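Local coordinates for protein nicking enzyme (Staphylococcus aureus, PDB 4HT4) that probably nicks one strand of plasmid DNA to start the conjugative transfer of antibiotic-resistance plasmids in Staphylococcus aureus, at residues M2-Q6 and W168-E173; Y48-L52 and K104-E108; R64-W68 and I116-N120. The protein carries 1 engineered substitution. One frame throughout, in Å; residues are numbered along the deposited sequence.

Overall arrangement
An antiparallel sheet covered by helices on both faces illustrates how one fold can combine oily, mixed and charged contacts. Contact 1 and contact 3 are buried, whereas contact 2 is only partly so. Contact 1 joins one outermost strand, 5-11, to helix 162-182 beside bound DNA, and mixes aromatic packing with arginine chemistry. Contact 2 sets the other outermost strand, 48-52, against helix 96-108, with leucine inside and charged chains at the margin. The two are linked by Phe106, which meets Trp172 edge-to-face. Contact 3 brings helix 64-74 onto the opposite face, where a buried aspartate dominates; its strand 117-122 pairs directly with strand 48-52.

Contact 1 of 3, residues M2-Q6 and W168-E173; sequences MYHFQ and WRKRWE. With nucleotides of chain B.
Phe5 CA and Arg169 CA lie 6.7 Å apart where the N-terminal chain running into outermost strand 5-11 meets helix 162-182; Tyr3 and Glu173 are the next pair. With its CG anti to the backbone N (chi1 -172°), Tyr3 extends to the helix, and its OH donates to Arg169 O at 2.7 Å. That carbonyl also accepts from Glu173 N on the opposite face of its plane, so two donors, one of them from the helix backbone, hold Arg169 O. Farther back, Tyr3 CE1 lies 3.5 Å from Trp172 CD1, the Tyr3 ring and the five-membered ring of Trp172 lying at 46°. Phe5 CD2 rests against the aliphatic Arg169 CG, 3.6 Å away, while Phe5 CZ reaches Trp168 CB. Beyond CG the arginine bends toward the DNA. Tyr3 OH covers one face of its guanidinium and the sugars of DA21 and DA22 of chain B the other; Arg169 NH1 approaches N3 of DA21 of chain B at 3.2 Å. NH2 is bonded to Ala191 O. Thus in this relaxase domain the apolar stem of Arg169 belongs to the protein core, and its probably charged end, held by Ala191 O and flanked by Tyr3, lies against the DNA, consistent with a part in binding it.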
loop_
_atom_site.group_PDB
_atom_site.type_symbol
_atom_site.label_atom_id
_atom_site.label_comp_id
_atom_site.label_asym_id
_atom_site.label_seq_id
_atom_site.Cartn_x
_atom_site.Cartn_y
_atom_site.Cartn_z
HETATM N N MSE A 2 -17.026 7.243 7.653
HETATM C CA MSE A 2 -17.293 7.233 6.219
HETATM C C MSE A 2 -16.441 6.182 5.509
HETATM O O MSE A 2 -15.292 5.948 5.883
HETATM C CB MSE A 2 -17.024 8.614 5.621
HETATM C CG MSE A 2 -17.812 8.913 4.358
HETATM SE SE MSE A 2 -17.207 10.563 3.530
HETATM C CE MSE A 2 -15.359 10.035 3.213
ATOM N N TYR A 3 -17.008 5.552 4.483
ATOM C CA TYR A 3 -16.298 4.517 3.741
ATOM C C TYR A 3 -15.659 5.057 2.470
ATOM O O TYR A 3 -16.309 5.731 1.669
ATOM C CB TYR A 3 -17.238 3.365 3.383
ATOM C CG TYR A 3 -16.539 2.162 2.791
ATOM C CD1 TYR A 3 -16.052 1.149 3.607
ATOM C CD2 TYR A 3 -16.368 2.035 1.418
ATOM C CE1 TYR A 3 -15.413 0.044 3.073
ATOM C CE2 TYR A 3 -15.729 0.934 0.875
ATOM C CZ TYR A 3 -15.254 -0.057 1.705
ATOM O OH TYR A 3 -14.620 -1.153 1.169
ATOM N N HIS A 4 -14.382 4.746 2.286
ATOM C CA HIS A 4 -13.695 5.057 1.042
ATOM C C HIS A 4 -12.579 4.059 0.784
ATOM O O HIS A 4 -11.645 3.935 1.575
ATOM C CB HIS A 4 -13.130 6.475 1.057
ATOM C CG HIS A 4 -12.325 6.810 -0.160
ATOM N ND1 HIS A 4 -12.869 6.834 -1.427
ATOM C CD2 HIS A 4 -11.017 7.122 -0.307
ATOM C CE1 HIS A 4 -11.931 7.153 -2.301
ATOM N NE2 HIS A 4 -10.797 7.334 -1.647
ATOM N N PHE A 5 -12.683 3.347 -0.332
ATOM C CA PHE A 5 -11.675 2.370 -0.712
ATOM C C PHE A 5 -11.337 2.521 -2.188
ATOM O O PHE A 5 -12.201 2.359 -3.048
ATOM C CB PHE A 5 -12.176 0.954 -0.426
ATOM C CG PHE A 5 -11.183 -0.124 -0.762
ATOM C CD1 PHE A 5 -10.254 -0.542 0.172
ATOM C CD2 PHE A 5 -11.188 -0.726 -2.010
ATOM C CE1 PHE A 5 -9.345 -1.534 -0.133
ATOM C CE2 PHE A 5 -10.281 -1.717 -2.319
ATOM C CZ PHE A 5 -9.360 -2.120 -1.380
ATOM N N GLN A 6 -10.080 2.831 -2.481
ATOM C CA GLN A 6 -9.646 2.971 -3.865
ATOM C C GLN A 6 -8.525 1.996 -4.199
ATOM O O GLN A 6 -7.557 1.863 -3.452
ATOM C CB GLN A 6 -9.206 4.406 -4.161
ATOM C CG GLN A 6 -8.843 4.639 -5.618
ATOM C CD GLN A 6 -8.604 6.099 -5.937
ATOM O OE1 GLN A 6 -8.494 6.934 -5.039
ATOM N NE2 GLN A 6 -8.526 6.418 -7.223
ATOM N N TRP A 168 -11.338 -7.543 -0.672
ATOM C CA TRP A 168 -10.592 -6.515 0.043
ATOM C C TRP A 168 -11.501 -5.380 0.500
ATOM O O TRP A 168 -11.297 -4.804 1.569
ATOM C CB TRP A 168 -9.465 -5.968 -0.835
ATOM C CG TRP A 168 -8.253 -6.848 -0.866
ATOM C CD1 TRP A 168 -7.928 -7.826 0.027
ATOM C CD2 TRP A 168 -7.204 -6.827 -1.840
ATOM N NE1 TRP A 168 -6.739 -8.414 -0.329
ATOM C CE2 TRP A 168 -6.275 -7.820 -1.471
ATOM C CE3 TRP A 168 -6.960 -6.066 -2.986
ATOM C CZ2 TRP A 168 -5.122 -8.071 -2.209
ATOM C CZ3 TRP A 168 -5.816 -6.318 -3.716
ATOM C CH2 TRP A 168 -4.912 -7.312 -3.325
ATOM N N ARG A 169 -12.500 -5.062 -0.317
ATOM C CA ARG A 169 -13.467 -4.028 0.027
ATOM C C ARG A 169 -14.266 -4.426 1.262
ATOM O O ARG A 169 -14.466 -3.619 2.170
ATOM C CB ARG A 169 -14.419 -3.769 -1.141
ATOM C CG ARG A 169 -13.759 -3.156 -2.362
ATOM C CD ARG A 169 -14.802 -2.780 -3.397
ATOM N NE ARG A 169 -15.874 -1.991 -2.801
ATOM C CZ ARG A 169 -15.864 -0.664 -2.714
ATOM N NH1 ARG A 169 -14.839 0.029 -3.190
ATOM N NH2 ARG A 169 -16.883 -0.031 -2.150
ATOM N N LYS A 170 -14.720 -5.675 1.290
ATOM C CA LYS A 170 -15.498 -6.179 2.415
ATOM C C LYS A 170 -14.621 -6.362 3.648
ATOM O O LYS A 170 -15.089 -6.226 4.778
ATOM C CB LYS A 170 -16.175 -7.502 2.051
ATOM N N ARG A 171 -13.347 -6.668 3.423
ATOM C CA ARG A 171 -12.406 -6.845 4.521
ATOM C C ARG A 171 -12.152 -5.526 5.235
ATOM O O ARG A 171 -12.077 -5.481 6.463
ATOM C CB ARG A 171 -11.084 -7.418 4.012
ATOM C CG ARG A 171 -10.063 -7.665 5.109
ATOM C CD ARG A 171 -8.713 -8.049 4.536
ATOM N NE ARG A 171 -8.791 -9.252 3.713
ATOM C CZ ARG A 171 -7.747 -9.808 3.108
ATOM N NH1 ARG A 171 -6.541 -9.269 3.235
ATOM N NH2 ARG A 171 -7.906 -10.903 2.378
ATOM N N TRP A 172 -12.019 -4.453 4.462
ATOM C CA TRP A 172 -11.783 -3.130 5.027
ATOM C C TRP A 172 -12.995 -2.644 5.811
ATOM O O TRP A 172 -12.859 -1.913 6.791
ATOM C CB TRP A 172 -11.410 -2.126 3.933
ATOM C CG TRP A 172 -11.332 -0.714 4.424
ATOM C CD1 TRP A 172 -12.035 0.354 3.949
ATOM C CD2 TRP A 172 -10.522 -0.216 5.496
ATOM N NE1 TRP A 172 -11.706 1.487 4.650
ATOM C CE2 TRP A 172 -10.779 1.163 5.608
ATOM C CE3 TRP A 172 -9.600 -0.802 6.370
ATOM C CZ2 TRP A 172 -10.152 1.967 6.555
ATOM C CZ3 TRP A 172 -8.977 -0.003 7.310
ATOM C CH2 TRP A 172 -9.257 1.366 7.396
ATOM N N GLU A 173 -14.179 -3.058 5.375
ATOM C CA GLU A 173 -15.404 -2.744 6.093
ATOM C C GLU A 173 -15.406 -3.436 7.449
ATOM O O GLU A 173 -15.688 -2.815 8.473
ATOM C CB GLU A 173 -16.624 -3.189 5.288
ATOM C CG GLU A 173 -17.917 -3.159 6.082
ATOM C CD GLU A 173 -19.066 -3.824 5.354
ATOM O OE1 GLU A 173 -19.289 -3.500 4.171
ATOM O OE2 GLU A 173 -19.742 -4.677 5.967
ATOM P P DT B 24 -19.418 11.884 -3.829
ATOM O OP1 DT B 24 -20.856 11.563 -3.968
ATOM O OP2 DT B 24 -18.817 12.943 -4.668
ATOM O "O5'" DT B 24 -19.107 12.247 -2.305
ATOM C "C5'" DT B 24 -19.375 11.301 -1.282
ATOM C "C4'" DT B 24 -18.436 11.526 -0.114
ATOM O "O4'" DT B 24 -17.202 10.805 -0.349
ATOM C "C3'" DT B 24 -18.061 12.987 0.117
ATOM O "O3'" DT B 24 -18.316 13.339 1.471
ATOM C "C2'" DT B 24 -16.575 13.055 -0.231
ATOM C "C1'" DT B 24 -16.118 11.624 0.025
ATOM N N1 DT B 24 -14.933 11.213 -0.771
ATOM C C2 DT B 24 -13.697 11.193 -0.169
ATOM O O2 DT B 24 -13.517 11.500 0.993
ATOM N N3 DT B 24 -12.668 10.800 -0.983
ATOM C C4 DT B 24 -12.750 10.428 -2.310
ATOM O O4 DT B 24 -11.768 10.091 -2.961
ATOM C C5 DT B 24 -14.071 10.471 -2.879
ATOM C C7 DT B 24 -14.282 10.092 -4.313
ATOM C C6 DT B 24 -15.086 10.855 -2.095
ATOM P P DA B 21 -16.683 -3.784 -10.884
ATOM O OP1 DA B 21 -17.525 -4.765 -11.603
ATOM O OP2 DA B 21 -16.785 -2.346 -11.217
ATOM O "O5'" DA B 21 -16.942 -3.948 -9.311
ATOM C "C5'" DA B 21 -16.056 -3.344 -8.381
ATOM C "C4'" DA B 21 -16.761 -2.832 -7.141
ATOM O "O4'" DA B 21 -15.851 -1.955 -6.441
ATOM C "C3'" DA B 21 -17.967 -1.943 -7.384
ATOM O "O3'" DA B 21 -18.708 -1.828 -6.177
ATOM C "C2'" DA B 21 -17.297 -0.627 -7.769
ATOM C "C1'" DA B 21 -16.010 -0.642 -6.945
ATOM N N9 DA B 21 -14.825 -0.285 -7.721
ATOM C C8 DA B 21 -14.701 -0.300 -9.080
ATOM N N7 DA B 21 -13.520 0.077 -9.502
ATOM C C5 DA B 21 -12.821 0.361 -8.339
ATOM C C6 DA B 21 -11.509 0.811 -8.095
ATOM N N6 DA B 21 -10.627 1.064 -9.067
ATOM N N1 DA B 21 -11.138 0.990 -6.810
ATOM C C2 DA B 21 -12.021 0.735 -5.838
ATOM N N3 DA B 21 -13.278 0.309 -5.945
ATOM C C4 DA B 21 -13.614 0.142 -7.232
ATOM P P DA B 22 -20.060 -0.961 -6.134
ATOM O OP1 DA B 22 -20.843 -1.423 -4.968
ATOM O OP2 DA B 22 -20.664 -0.982 -7.486
ATOM O "O5'" DA B 22 -19.553 0.525 -5.839
ATOM C "C5'" DA B 22 -18.790 0.741 -4.665
ATOM C "C4'" DA B 22 -18.231 2.150 -4.600
ATOM O "O4'" DA B 22 -16.911 2.211 -5.200
ATOM C "C3'" DA B 22 -19.060 3.232 -5.292
ATOM O "O3'" DA B 22 -19.514 4.156 -4.305
ATOM C "C2'" DA B 22 -18.067 3.873 -6.264
ATOM C "C1'" DA B 22 -16.744 3.559 -5.574
ATOM N N9 DA B 22 -15.515 3.737 -6.357
ATOM C C8 DA B 22 -14.338 4.234 -5.868
ATOM N N7 DA B 22 -13.374 4.305 -6.750
ATOM C C5 DA B 22 -13.952 3.821 -7.909
ATOM C C6 DA B 22 -13.446 3.639 -9.211
ATOM N N6 DA B 22 -12.190 3.943 -9.552
ATOM N N1 DA B 22 -14.281 3.133 -10.142
ATOM C C2 DA B 22 -15.537 2.834 -9.786
ATOM N N3 DA B 22 -16.123 2.961 -8.596
ATOM C C4 DA B 22 -15.272 3.465 -7.688
#

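Contact 2 of 3, residues Y48-L52 and K104-E108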
loop_
_atom_site.group_PDB
_atom_site.type_symbol
_atom_site.label_atom_id
_atom_site.label_comp_id
_atom_site.label_asym_id
_atom_site.label_seq_id
_atom_site.Cartn_x
_atom_site.Cartn_y
_atom_site.Cartn_z
ATOM N N TYR A 48 2.743 9.091 9.675
ATOM C CA TYR A 48 3.193 7.742 10.002
ATOM C C TYR A 48 3.644 6.981 8.759
ATOM O O TYR A 48 2.974 7.005 7.727
ATOM C CB TYR A 48 2.092 6.963 10.723
ATOM C CG TYR A 48 2.542 5.626 11.265
ATOM C CD1 TYR A 48 3.156 5.530 12.505
ATOM C CD2 TYR A 48 2.349 4.458 10.538
ATOM C CE1 TYR A 48 3.569 4.310 13.007
ATOM C CE2 TYR A 48 2.758 3.232 11.032
ATOM C CZ TYR A 48 3.368 3.165 12.267
ATOM O OH TYR A 48 3.777 1.948 12.765
ATOM N N SER A 49 4.786 6.309 8.865
ATOM C CA SER A 49 5.317 5.516 7.764
ATOM C C SER A 49 5.868 4.189 8.261
ATOM O O SER A 49 6.540 4.132 9.291
ATOM C CB SER A 49 6.406 6.287 7.018
ATOM O OG SER A 49 5.866 7.407 6.342
ATOM N N GLU A 50 5.582 3.125 7.520
ATOM C CA GLU A 50 6.072 1.798 7.868
ATOM C C GLU A 50 6.025 0.869 6.661
ATOM O O GLU A 50 5.126 0.965 5.825
ATOM C CB GLU A 50 5.244 1.206 9.011
ATOM C CG GLU A 50 5.767 -0.124 9.532
ATOM C CD GLU A 50 4.823 -0.773 10.523
ATOM O OE1 GLU A 50 3.747 -0.196 10.785
ATOM O OE2 GLU A 50 5.155 -1.860 11.038
ATOM N N ILE A 51 7.003 -0.027 6.573
ATOM C CA ILE A 51 7.003 -1.062 5.549
ATOM C C ILE A 51 6.774 -2.428 6.183
ATOM O O ILE A 51 7.542 -2.863 7.041
ATOM C CB ILE A 51 8.317 -1.091 4.761
ATOM C CG1 ILE A 51 8.507 0.217 3.996
ATOM C CG2 ILE A 51 8.329 -2.270 3.801
ATOM C CD1 ILE A 51 9.720 0.216 3.102
ATOM N N LEU A 52 5.714 -3.101 5.750
ATOM C CA LEU A 52 5.346 -4.390 6.318
ATOM C C LEU A 52 5.684 -5.527 5.358
ATOM O O LEU A 52 5.346 -5.475 4.175
ATOM C CB LEU A 52 3.860 -4.403 6.671
ATOM C CG LEU A 52 3.378 -3.132 7.369
ATOM C CD1 LEU A 52 2.576 -2.263 6.411
ATOM C CD2 LEU A 52 2.570 -3.462 8.609
ATOM N N LYS A 104 -2.747 -0.246 10.303
ATOM C CA LYS A 104 -1.669 -1.220 10.400
ATOM C C LYS A 104 -2.194 -2.645 10.254
ATOM O O LYS A 104 -1.558 -3.486 9.620
ATOM C CB LYS A 104 -0.917 -1.074 11.726
ATOM C CG LYS A 104 0.200 -2.091 11.904
ATOM C CD LYS A 104 0.802 -2.047 13.298
ATOM C CE LYS A 104 1.828 -0.934 13.435
ATOM N NZ LYS A 104 2.555 -1.028 14.734
ATOM N N GLU A 105 -3.360 -2.911 10.836
ATOM C CA GLU A 105 -3.930 -4.255 10.806
ATOM C C GLU A 105 -4.351 -4.677 9.402
ATOM O O GLU A 105 -4.065 -5.795 8.970
ATOM C CB GLU A 105 -5.117 -4.374 11.763
ATOM C CG GLU A 105 -5.773 -5.748 11.737
ATOM C CD GLU A 105 -6.824 -5.923 12.811
ATOM O OE1 GLU A 105 -6.979 -5.011 13.650
ATOM O OE2 GLU A 105 -7.495 -6.976 12.815
ATOM N N PHE A 106 -5.033 -3.784 8.694
ATOM C CA PHE A 106 -5.494 -4.080 7.345
ATOM C C PHE A 106 -4.321 -4.261 6.391
ATOM O O PHE A 106 -4.386 -5.054 5.451
ATOM C CB PHE A 106 -6.417 -2.973 6.836
ATOM C CG PHE A 106 -6.881 -3.179 5.424
ATOM C CD1 PHE A 106 -7.878 -4.096 5.139
ATOM C CD2 PHE A 106 -6.318 -2.464 4.381
ATOM C CE1 PHE A 106 -8.308 -4.292 3.844
ATOM C CE2 PHE A 106 -6.746 -2.656 3.081
ATOM C CZ PHE A 106 -7.742 -3.571 2.813
ATOM N N ALA A 107 -3.249 -3.516 6.636
ATOM C CA ALA A 107 -2.048 -3.616 5.819
ATOM C C ALA A 107 -1.370 -4.967 6.023
ATOM O O ALA A 107 -0.812 -5.540 5.088
ATOM C CB ALA A 107 -1.090 -2.486 6.147
ATOM N N GLU A 108 -1.425 -5.470 7.253
ATOM C CA GLU A 108 -0.829 -6.759 7.582
ATOM C C GLU A 108 -1.636 -7.908 6.993
ATOM O O GLU A 108 -1.122 -9.012 6.815
ATOM C CB GLU A 108 -0.697 -6.919 9.096
ATOM C CG GLU A 108 0.403 -6.068 9.698
ATOM C CD GLU A 108 0.393 -6.083 11.210
ATOM O OE1 GLU A 108 -0.627 -6.502 11.795
ATOM O OE2 GLU A 108 1.408 -5.674 11.813
#
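Leu52, the residue most covered here, lies between an edge strand and a helix in the relaxase fold of the MobA/MobL family, a central antiparallel sheet with helices packed on it. Strand 48-52 and helix 104-108 run nearly in the same direction, their axes 25° apart and 9.7 Å from each other at closest approach, a common spacing for a helix lying on a sheet. The two methyls of Leu52 divide the work. Leu52 CD1 presses on Ala107 CB at 3.7 Å, and Leu52 CD2 touches Glu108 CG at 3.6 Å, meeting the aliphatic part of a chain that runs roughly perpendicular to its own.

Lys104, second in buried surface, marks the change from oily to polar. Its chain leaves the helix extended and then bends at chi3 (-82°), which brings CE up against the Tyr48-Glu50 pair: Glu50 OE1 is 3.4 Å from Lys104 CE, and Tyr48 OH is 3.5 Å from it. The ammonium itself stays farther away, with Lys104 NZ 4.2 Å from Glu50 OE1, too long for a salt bridge, although the opposite charges probably still attract. Tyr48 and Glu50 are tied to one another instead: Tyr48 OH donates to Glu50 OE1 at 2.9 Å, arriving from above the carboxylate plane, 61° out of it.

Contact 3 of 3, residues R64-W68 and I116-N120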
loop_
_atom_site.group_PDB
_atom_site.type_symbol
_atom_site.label_atom_id
_atom_site.label_comp_id
_atom_site.label_asym_id
_atom_site.label_seq_id
_atom_site.Cartn_x
_atom_site.Cartn_y
_atom_site.Cartn_z
ATOM N N ARG A 64 13.083 1.704 2.415
ATOM C CA ARG A 64 12.225 2.194 1.344
ATOM C C ARG A 64 12.992 2.415 0.044
ATOM O O ARG A 64 12.446 2.237 -1.045
ATOM C CB ARG A 64 11.528 3.484 1.778
ATOM C CG ARG A 64 10.345 3.871 0.914
ATOM C CD ARG A 64 9.496 4.940 1.583
ATOM N NE ARG A 64 8.902 4.472 2.832
ATOM C CZ ARG A 64 9.353 4.790 4.041
ATOM N NH1 ARG A 64 10.406 5.585 4.172
ATOM N NH2 ARG A 64 8.748 4.316 5.123
ATOM N N GLU A 65 14.260 2.791 0.162
ATOM C CA GLU A 65 15.076 3.081 -1.009
ATOM C C GLU A 65 15.455 1.814 -1.770
ATOM O O GLU A 65 15.367 1.769 -2.998
ATOM C CB GLU A 65 16.332 3.852 -0.605
ATOM C CG GLU A 65 17.089 4.442 -1.779
ATOM C CD GLU A 65 18.202 5.367 -1.340
ATOM O OE1 GLU A 65 19.091 4.913 -0.591
ATOM O OE2 GLU A 65 18.181 6.551 -1.736
ATOM N N TYR A 66 15.879 0.788 -1.039
ATOM C CA TYR A 66 16.269 -0.478 -1.649
ATOM C C TYR A 66 15.085 -1.162 -2.311
ATOM O O TYR A 66 15.204 -1.702 -3.411
ATOM C CB TYR A 66 16.879 -1.413 -0.602
ATOM C CG TYR A 66 17.087 -2.831 -1.094
ATOM C CD1 TYR A 66 18.203 -3.169 -1.847
ATOM C CD2 TYR A 66 16.164 -3.832 -0.805
ATOM C CE1 TYR A 66 18.398 -4.462 -2.300
ATOM C CE2 TYR A 66 16.350 -5.128 -1.254
ATOM C CZ TYR A 66 17.469 -5.437 -2.001
ATOM O OH TYR A 66 17.662 -6.724 -2.450
ATOM N N LEU A 67 13.948 -1.138 -1.624
ATOM C CA LEU A 67 12.750 -1.840 -2.069
ATOM C C LEU A 67 12.304 -1.447 -3.475
ATOM O O LEU A 67 12.223 -2.295 -4.362
ATOM C CB LEU A 67 11.606 -1.617 -1.078
ATOM C CG LEU A 67 10.230 -2.141 -1.488
ATOM C CD1 LEU A 67 10.265 -3.648 -1.666
ATOM C CD2 LEU A 67 9.179 -1.742 -0.465
ATOM N N TRP A 68 12.029 -0.164 -3.677
ATOM C CA TRP A 68 11.449 0.294 -4.936
ATOM C C TRP A 68 12.452 0.378 -6.084
ATOM O O TRP A 68 12.060 0.470 -7.248
ATOM C CB TRP A 68 10.712 1.617 -4.736
ATOM C CG TRP A 68 9.633 1.500 -3.711
ATOM C CD1 TRP A 68 9.611 2.074 -2.475
ATOM C CD2 TRP A 68 8.428 0.732 -3.818
ATOM N NE1 TRP A 68 8.460 1.726 -1.812
ATOM C CE2 TRP A 68 7.718 0.901 -2.615
ATOM C CE3 TRP A 68 7.877 -0.077 -4.818
ATOM C CZ2 TRP A 68 6.488 0.294 -2.382
ATOM C CZ3 TRP A 68 6.656 -0.678 -4.586
ATOM C CH2 TRP A 68 5.974 -0.490 -3.379
ATOM N N ILE A 116 4.463 -6.907 -0.197
ATOM C CA ILE A 116 5.190 -5.941 0.613
ATOM C C ILE A 116 4.421 -4.628 0.590
ATOM O O ILE A 116 4.132 -4.090 -0.480
ATOM C CB ILE A 116 6.614 -5.710 0.091
ATOM C CG1 ILE A 116 7.413 -7.014 0.124
ATOM C CG2 ILE A 116 7.309 -4.637 0.914
ATOM C CD1 ILE A 116 8.852 -6.856 -0.306
ATOM N N VAL A 117 4.084 -4.118 1.769
ATOM C CA VAL A 117 3.229 -2.944 1.868
ATOM C C VAL A 117 3.961 -1.728 2.422
ATOM O O VAL A 117 4.487 -1.758 3.535
ATOM C CB VAL A 117 2.000 -3.225 2.747
ATOM C CG1 VAL A 117 1.074 -2.022 2.759
ATOM C CG2 VAL A 117 1.269 -4.460 2.249
ATOM N N ASP A 118 3.988 -0.659 1.634
ATOM C CA ASP A 118 4.555 0.604 2.082
ATOM C C ASP A 118 3.434 1.481 2.626
ATOM O O ASP A 118 2.780 2.205 1.872
ATOM C CB ASP A 118 5.265 1.311 0.928
ATOM C CG ASP A 118 6.225 2.387 1.402
ATOM O OD1 ASP A 118 6.048 2.903 2.526
ATOM O OD2 ASP A 118 7.159 2.720 0.645
ATOM N N LEU A 119 3.216 1.412 3.935
ATOM C CA LEU A 119 2.115 2.129 4.568
ATOM C C LEU A 119 2.488 3.559 4.935
ATOM O O LEU A 119 3.487 3.799 5.614
ATOM C CB LEU A 119 1.643 1.385 5.818
ATOM C CG LEU A 119 0.552 2.080 6.636
ATOM C CD1 LEU A 119 -0.740 2.177 5.838
ATOM C CD2 LEU A 119 0.324 1.352 7.950
ATOM N N ASN A 120 1.674 4.506 4.478
ATOM C CA ASN A 120 1.857 5.911 4.818
ATOM C C ASN A 120 0.525 6.577 5.140
ATOM O O ASN A 120 -0.401 6.556 4.329
ATOM C CB ASN A 120 2.552 6.660 3.681
ATOM C CG ASN A 120 3.857 6.013 3.270
ATOM O OD1 ASN A 120 3.927 5.322 2.254
ATOM N ND2 ASN A 120 4.900 6.225 4.064
#
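Helix 64-68 and strand 117-120 run at 135° to each other with their axes 11.0 Å apart at the closest point, and Arg64 faces Asp118 across the gap. This is helix-on-sheet packing in the HUH-type relaxase fold, on the face of the antiparallel sheet turned away from helix 96-108; the adjacent residues Val117 and Leu119 point to that other face.

Asp118 is the polar centre of the contact. A chi1 of -162° turns its carboxylate away from the backbone N and out to the helix, where its oxygens share two donors. Arg64 NE makes a salt bridge to Asp118 OD1 at 3.3 Å, nearly straight at 168°, with OD1 in the guanidinium plane and its syn lone pair engaged; the bond from NE to OD2 is weak. Trp68 NE1 donates to Asp118 OD2 at 3.0 Å through the anti lone pair of that oxygen. Ring and carboxylate are almost coplanar; with a donor on each oxygen the acid's rotation is probably fixed. Buried as it is, Asp118 would probably be kept ionised by this arginine. Residues Ala18 and Ser22 of helix 18-26 border Trp68.

Toward Ile116 the contact turns apolar, as Leu67 and Ile116 lie alongside with their chains running opposite ways. Leu67 CD2 touches Ile116 CG2 at 3.7 Å and also covers one face of the Trp68 ring, 3.6 Å from its plane and nearer the rim than the centre.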